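2-keto acid:ferredoxin oxidoreductase subunit alpha (Pyrococcus furiosus, PDB 1YD7) probably forms part of a 2-oxoglutarate:ferredoxin oxidoreductase, which converts 2-oxoglutarate and CoA to succinyl-CoA and CO2 while reducing ferredoxin. Local coordinates at residues A[153-167]-A[180-194]. Sequence-based numbering, arbitrary orientation. Where two conformers were deposited one is given.
Sequences IVLSPSTVQEAFDFT and PVILLTDAEVGHMRE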
loop_
_atom_site.group_PDB
_atom_site.type_symbol
_atom_site.label_atom_id
_atom_site.label_comp_id
_atom_site.label_asym_id
_atom_site.label_seq_id
_atom_site.Cartn_x
_atom_site.Cartn_y
_atom_site.Cartn_z
ATOM N N ILE A 153 8.573 -6.391 9.968
ATOM C CA ILE A 153 9.232 -6.148 8.710
ATOM C C ILE A 153 8.830 -4.721 8.270
ATOM O O ILE A 153 7.648 -4.376 8.267
ATOM C CB ILE A 153 8.827 -7.170 7.643
ATOM C CG1 ILE A 153 9.159 -8.606 8.094
ATOM C CG2 ILE A 153 9.494 -6.833 6.336
ATOM C CD1 ILE A 153 8.516 -9.719 7.226
ATOM N N VAL A 154 9.831 -3.905 7.940
ATOM C CA VAL A 154 9.636 -2.497 7.594
ATOM C C VAL A 154 10.487 -2.137 6.391
ATOM O O VAL A 154 11.670 -2.416 6.388
ATOM C CB VAL A 154 10.022 -1.578 8.759
ATOM C CG1 VAL A 154 9.734 -0.092 8.401
ATOM C CG2 VAL A 154 9.269 -1.962 10.010
ATOM N N LEU A 155 9.880 -1.542 5.367
ATOM C CA LEU A 155 10.598 -1.005 4.213
ATOM C C LEU A 155 10.387 0.513 4.195
ATOM O O LEU A 155 9.257 1.009 4.384
ATOM C CB LEU A 155 10.080 -1.595 2.902
ATOM C CG LEU A 155 10.231 -3.102 2.637
ATOM C CD1 LEU A 155 9.125 -3.852 3.297
ATOM C CD2 LEU A 155 10.219 -3.412 1.146
ATOM N N SER A 156 11.476 1.238 3.943
ATOM C CA SER A 156 11.515 2.710 3.986
ATOM C C SER A 156 12.086 3.270 2.685
ATOM O O SER A 156 13.301 3.422 2.591
ATOM C CB SER A 156 12.416 3.168 5.124
ATOM O OG SER A 156 11.719 3.175 6.345
ATOM N N PRO A 157 11.219 3.554 1.682
ATOM C CA PRO A 157 11.711 4.083 0.410
ATOM C C PRO A 157 12.178 5.549 0.540
ATOM O O PRO A 157 11.632 6.313 1.336
ATOM C CB PRO A 157 10.502 3.968 -0.509
ATOM C CG PRO A 157 9.322 4.058 0.394
ATOM C CD PRO A 157 9.745 3.424 1.690
ATOM N N SER A 158 13.212 5.898 -0.218
ATOM C CA SER A 158 13.779 7.266 -0.210
ATOM C C SER A 158 13.654 7.946 -1.570
ATOM O O SER A 158 13.836 9.142 -1.671
ATOM C CB SER A 158 15.251 7.216 0.218
ATOM O OG SER A 158 15.991 6.484 -0.741
ATOM N N THR A 159 13.330 7.166 -2.600
ATOM C CA THR A 159 13.040 7.659 -3.921
ATOM C C THR A 159 11.709 7.096 -4.441
ATOM O O THR A 159 11.140 6.136 -3.862
ATOM C CB THR A 159 14.128 7.243 -4.907
ATOM O OG1 THR A 159 14.033 5.840 -5.178
ATOM C CG2 THR A 159 15.519 7.549 -4.338
ATOM N N VAL A 160 11.240 7.687 -5.546
ATOM C CA VAL A 160 10.013 7.269 -6.227
ATOM C C VAL A 160 10.156 5.854 -6.766
ATOM O O VAL A 160 9.214 5.072 -6.665
ATOM C CB VAL A 160 9.606 8.236 -7.365
ATOM C CG1 VAL A 160 8.396 7.745 -8.116
ATOM C CG2 VAL A 160 9.323 9.645 -6.830
ATOM N N GLN A 161 11.312 5.536 -7.351
ATOM C CA GLN A 161 11.615 4.164 -7.798
ATOM C C GLN A 161 11.467 3.158 -6.634
ATOM O O GLN A 161 10.871 2.098 -6.797
ATOM C CB GLN A 161 13.025 4.078 -8.354
ATOM C CG GLN A 161 13.438 2.689 -8.885
ATOM C CD GLN A 161 12.652 2.292 -10.093
ATOM O OE1 GLN A 161 12.637 3.011 -11.088
ATOM N NE2 GLN A 161 11.991 1.133 -10.030
ATOM N N GLU A 162 11.999 3.518 -5.470
ATOM C CA GLU A 162 11.886 2.697 -4.266
ATOM C C GLU A 162 10.467 2.619 -3.700
ATOM O O GLU A 162 10.081 1.582 -3.192
ATOM C CB GLU A 162 12.841 3.196 -3.195
ATOM C CG GLU A 162 14.276 2.870 -3.530
ATOM C CD GLU A 162 15.237 3.251 -2.429
ATOM O OE1 GLU A 162 14.852 4.028 -1.533
ATOM O OE2 GLU A 162 16.379 2.739 -2.461
ATOM N N ALA A 163 9.704 3.710 -3.773
ATOM C CA ALA A 163 8.284 3.671 -3.447
ATOM C C ALA A 163 7.549 2.612 -4.290
ATOM O O ALA A 163 6.785 1.802 -3.754
ATOM C CB ALA A 163 7.635 5.020 -3.605
ATOM N N PHE A 164 7.841 2.571 -5.585
ATOM C CA PHE A 164 7.308 1.533 -6.413
ATOM C C PHE A 164 7.760 0.127 -5.980
ATOM O O PHE A 164 6.908 -0.695 -5.620
ATOM C CB PHE A 164 7.637 1.739 -7.870
ATOM C CG PHE A 164 6.902 0.795 -8.775
ATOM C CD1 PHE A 164 5.589 1.049 -9.129
ATOM C CD2 PHE A 164 7.501 -0.375 -9.230
ATOM C CE1 PHE A 164 4.888 0.168 -9.942
ATOM C CE2 PHE A 164 6.793 -1.286 -10.024
ATOM C CZ PHE A 164 5.492 -0.994 -10.379
ATOM N N ASP A 165 9.077 -0.120 -6.029
ATOM C CA ASP A 165 9.658 -1.440 -5.840
ATOM C C ASP A 165 9.436 -1.979 -4.418
ATOM O O ASP A 165 9.224 -3.155 -4.246
ATOM C CB ASP A 165 11.177 -1.438 -6.102
ATOM C CG ASP A 165 11.550 -1.167 -7.558
ATOM O OD1 ASP A 165 10.827 -1.566 -8.494
ATOM O OD2 ASP A 165 12.624 -0.566 -7.765
ATOM N N PHE A 166 9.554 -1.117 -3.415
ATOM C CA PHE A 166 9.357 -1.503 -2.060
ATOM C C PHE A 166 7.878 -1.819 -1.777
ATOM O O PHE A 166 7.581 -2.613 -0.865
ATOM C CB PHE A 166 9.842 -0.430 -1.081
ATOM C CG PHE A 166 11.359 -0.264 -0.997
ATOM C CD1 PHE A 166 12.214 -0.698 -1.994
ATOM C CD2 PHE A 166 11.910 0.393 0.079
ATOM C CE1 PHE A 166 13.590 -0.488 -1.892
ATOM C CE2 PHE A 166 13.279 0.595 0.176
ATOM C CZ PHE A 166 14.112 0.149 -0.816
ATOM N N THR A 167 6.955 -1.182 -2.511
ATOM C CA THR A 167 5.531 -1.470 -2.334
ATOM C C THR A 167 5.232 -2.911 -2.834
ATOM O O THR A 167 4.586 -3.686 -2.132
ATOM C CB THR A 167 4.620 -0.390 -2.981
ATOM O OG1 THR A 167 4.746 0.827 -2.229
ATOM C CG2 THR A 167 3.150 -0.815 -2.955
ATOM N N PRO A 180 1.938 -8.818 8.857
ATOM C CA PRO A 180 1.923 -7.397 8.516
ATOM C C PRO A 180 3.303 -6.888 8.037
ATOM O O PRO A 180 4.333 -7.253 8.622
ATOM C CB PRO A 180 1.548 -6.714 9.822
ATOM C CG PRO A 180 1.137 -7.790 10.781
ATOM C CD PRO A 180 1.687 -9.066 10.288
ATOM N N VAL A 181 3.319 -6.108 6.957
ATOM C CA VAL A 181 4.528 -5.403 6.517
ATOM C C VAL A 181 4.271 -3.893 6.452
ATOM O O VAL A 181 3.244 -3.440 5.949
ATOM C CB VAL A 181 5.050 -5.952 5.195
ATOM C CG1 VAL A 181 6.344 -5.244 4.765
ATOM C CG2 VAL A 181 5.305 -7.438 5.318
ATOM N N ILE A 182 5.206 -3.129 7.014
ATOM C CA ILE A 182 5.088 -1.688 7.131
ATOM C C ILE A 182 5.864 -1.021 6.007
ATOM O O ILE A 182 7.051 -1.262 5.861
ATOM C CB ILE A 182 5.644 -1.195 8.490
ATOM C CG1 ILE A 182 5.074 -2.032 9.627
ATOM C CG2 ILE A 182 5.352 0.325 8.724
ATOM C CD1 ILE A 182 3.608 -2.002 9.729
ATOM N N LEU A 183 5.184 -0.207 5.198
ATOM C CA LEU A 183 5.870 0.684 4.241
ATOM C C LEU A 183 5.908 2.054 4.918
ATOM O O LEU A 183 4.879 2.664 5.137
ATOM C CB LEU A 183 5.191 0.741 2.872
ATOM C CG LEU A 183 6.034 1.417 1.776
ATOM C CD1 LEU A 183 7.015 0.468 1.110
ATOM C CD2 LEU A 183 5.123 2.022 0.728
ATOM N N LEU A 184 7.103 2.461 5.331
ATOM C CA LEU A 184 7.301 3.666 6.110
ATOM C C LEU A 184 7.777 4.750 5.146
ATOM O O LEU A 184 8.855 4.631 4.568
ATOM C CB LEU A 184 8.327 3.412 7.211
ATOM C CG LEU A 184 8.748 4.607 8.073
ATOM C CD1 LEU A 184 7.556 5.259 8.752
ATOM C CD2 LEU A 184 9.772 4.171 9.108
ATOM N N THR A 185 6.954 5.772 4.939
ATOM C CA THR A 185 7.260 6.811 3.964
ATOM C C THR A 185 7.120 8.203 4.606
ATOM O O THR A 185 6.935 8.320 5.824
ATOM C CB THR A 185 6.382 6.658 2.678
ATOM O OG1 THR A 185 6.794 7.617 1.689
ATOM C CG2 THR A 185 4.914 6.857 2.973
ATOM N N ASP A 186 7.259 9.251 3.798
ATOM C CA ASP A 186 7.006 10.623 4.256
ATOM C C ASP A 186 6.446 11.474 3.123
ATOM O O ASP A 186 6.427 11.046 1.980
ATOM C CB ASP A 186 8.280 11.248 4.861
ATOM C CG ASP A 186 9.462 11.209 3.917
ATOM O OD1 ASP A 186 9.288 11.490 2.706
ATOM O OD2 ASP A 186 10.582 10.906 4.380
ATOM N N ALA A 187 5.995 12.678 3.454
ATOM C CA ALA A 187 5.456 13.615 2.465
ATOM C C ALA A 187 6.456 14.049 1.386
ATOM O O ALA A 187 6.041 14.397 0.273
ATOM C CB ALA A 187 4.865 14.850 3.156
ATOM N N GLU A 188 7.748 14.012 1.713
ATOM C CA GLU A 188 8.815 14.384 0.776
ATOM C C GLU A 188 8.885 13.356 -0.338
ATOM O O GLU A 188 8.743 13.689 -1.517
ATOM C CB GLU A 188 10.178 14.484 1.488
ATOM C CG GLU A 188 11.077 15.607 0.978
ATOM C CD GLU A 188 12.576 15.257 0.957
ATOM O OE1 GLU A 188 13.051 14.595 1.903
ATOM O OE2 GLU A 188 13.279 15.664 -0.010
ATOM N N VAL A 189 9.065 12.095 0.044
ATOM C CA VAL A 189 9.053 10.990 -0.919
ATOM C C VAL A 189 7.736 10.939 -1.700
ATOM O O VAL A 189 7.740 10.734 -2.913
ATOM C CB VAL A 189 9.306 9.645 -0.234
ATOM C CG1 VAL A 189 9.099 8.505 -1.200
ATOM C CG2 VAL A 189 10.727 9.602 0.309
ATOM N N GLY A 190 6.619 11.127 -1.009
ATOM C CA GLY A 190 5.324 11.077 -1.645
ATOM C C GLY A 190 5.115 12.076 -2.764
ATOM O O GLY A 190 4.368 11.796 -3.708
ATOM N N HIS A 191 5.780 13.232 -2.660
ATOM C CA HIS A 191 5.603 14.324 -3.624
ATOM C C HIS A 191 6.768 14.535 -4.572
ATOM O O HIS A 191 6.627 15.298 -5.524
ATOM C CB HIS A 191 5.224 15.618 -2.906
ATOM C CG HIS A 191 3.934 15.504 -2.158
ATOM N ND1 HIS A 191 3.859 14.966 -0.890
ATOM C CD2 HIS A 191 2.666 15.821 -2.511
ATOM C CE1 HIS A 191 2.601 14.975 -0.490
ATOM N NE2 HIS A 191 1.854 15.475 -1.459
HETATM N N MSE A 192 7.878 13.829 -4.355
HETATM C CA MSE A 192 8.950 13.763 -5.345
HETATM C C MSE A 192 8.378 13.240 -6.621
HETATM O O MSE A 192 7.452 12.433 -6.580
HETATM C CB MSE A 192 10.024 12.768 -4.965
HETATM C CG MSE A 192 10.742 13.067 -3.723
HETATM SE SE MSE A 192 12.281 11.894 -3.555
HETATM C CE MSE A 192 12.669 12.465 -1.759
ATOM N N ARG A 193 8.984 13.634 -7.740
ATOM C CA ARG A 193 8.553 13.223 -9.074
ATOM C C ARG A 193 9.739 12.613 -9.758
ATOM O O ARG A 193 10.825 13.166 -9.691
ATOM C CB ARG A 193 8.104 14.421 -9.909
ATOM C CG ARG A 193 6.799 15.026 -9.510
ATOM C CD ARG A 193 6.392 16.188 -10.430
ATOM N NE ARG A 193 5.185 16.845 -9.946
ATOM C CZ ARG A 193 5.153 17.657 -8.895
ATOM N NH1 ARG A 193 6.267 17.931 -8.203
ATOM N NH2 ARG A 193 4.001 18.202 -8.514
ATOM N N GLU A 194 9.559 11.466 -10.404
ATOM C CA GLU A 194 10.660 10.807 -11.079
ATOM C C GLU A 194 10.075 9.998 -12.188
ATOM O O GLU A 194 8.929 9.547 -12.080
ATOM C CB GLU A 194 11.458 9.929 -10.099
ATOM C CG GLU A 194 12.359 8.901 -10.764
ATOM C CD GLU A 194 13.198 8.027 -9.805
ATOM O OE1 GLU A 194 13.086 8.114 -8.538
ATOM O OE2 GLU A 194 13.996 7.237 -10.371
HETATM O O HOH W 1 6.331 -8.079 10.316
HETATM O O HOH W 2 14.771 5.132 -11.705
#
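I182 sits between two backbone partners of strand 153-155: its N donates to I153 O (3.0 Å) and its O accepts from L155 N (2.9 Å). L184 N then reaches L155 O at 2.8 Å, continuing the parallel pairing, and water 1 bridges I153 N and P180 O. Apolar contacts line both faces of the strand pair. On one, V154 sets CG2 against I182 CB and CG1 against L184 CB; on the other, L155 CD1 presses tightly on V181 CG1, 3.4 Å away. L183, with CG anti to its backbone N (chi1 -168°), brings its two methyls against helix 160-177, CD1 to F166 CB and CD2 to T167 OG1 (3.2 Å). That hydroxyl is held by A163 O at 2.7 Å, a carbonyl shared with T167 N. With the hydroxyl gone, as in an alanine at T167, A163 O would probably be left with the backbone N alone of these two donors, and a gap is likely to open beside L183 CD2. Beyond the strands, V189 CG2 meets the carbonyls of P157 and S158, and V160 CG2 packs on CB of M192, which is a selenomethionine here. At the helix start, the extended E194 accepts weakly from Q161 N through OE1, while water 2 links its OE2 to Q161 OE1; T159 OG1 caps E162 N. The whole is a beta-alpha-beta unit: helix 160-177 crosses over between strand 153-155, outermost in this chain, and strand 180-185, which pairs on its other side with strand 116-121, while I29 of helix 25-36 packs on L183 and T167.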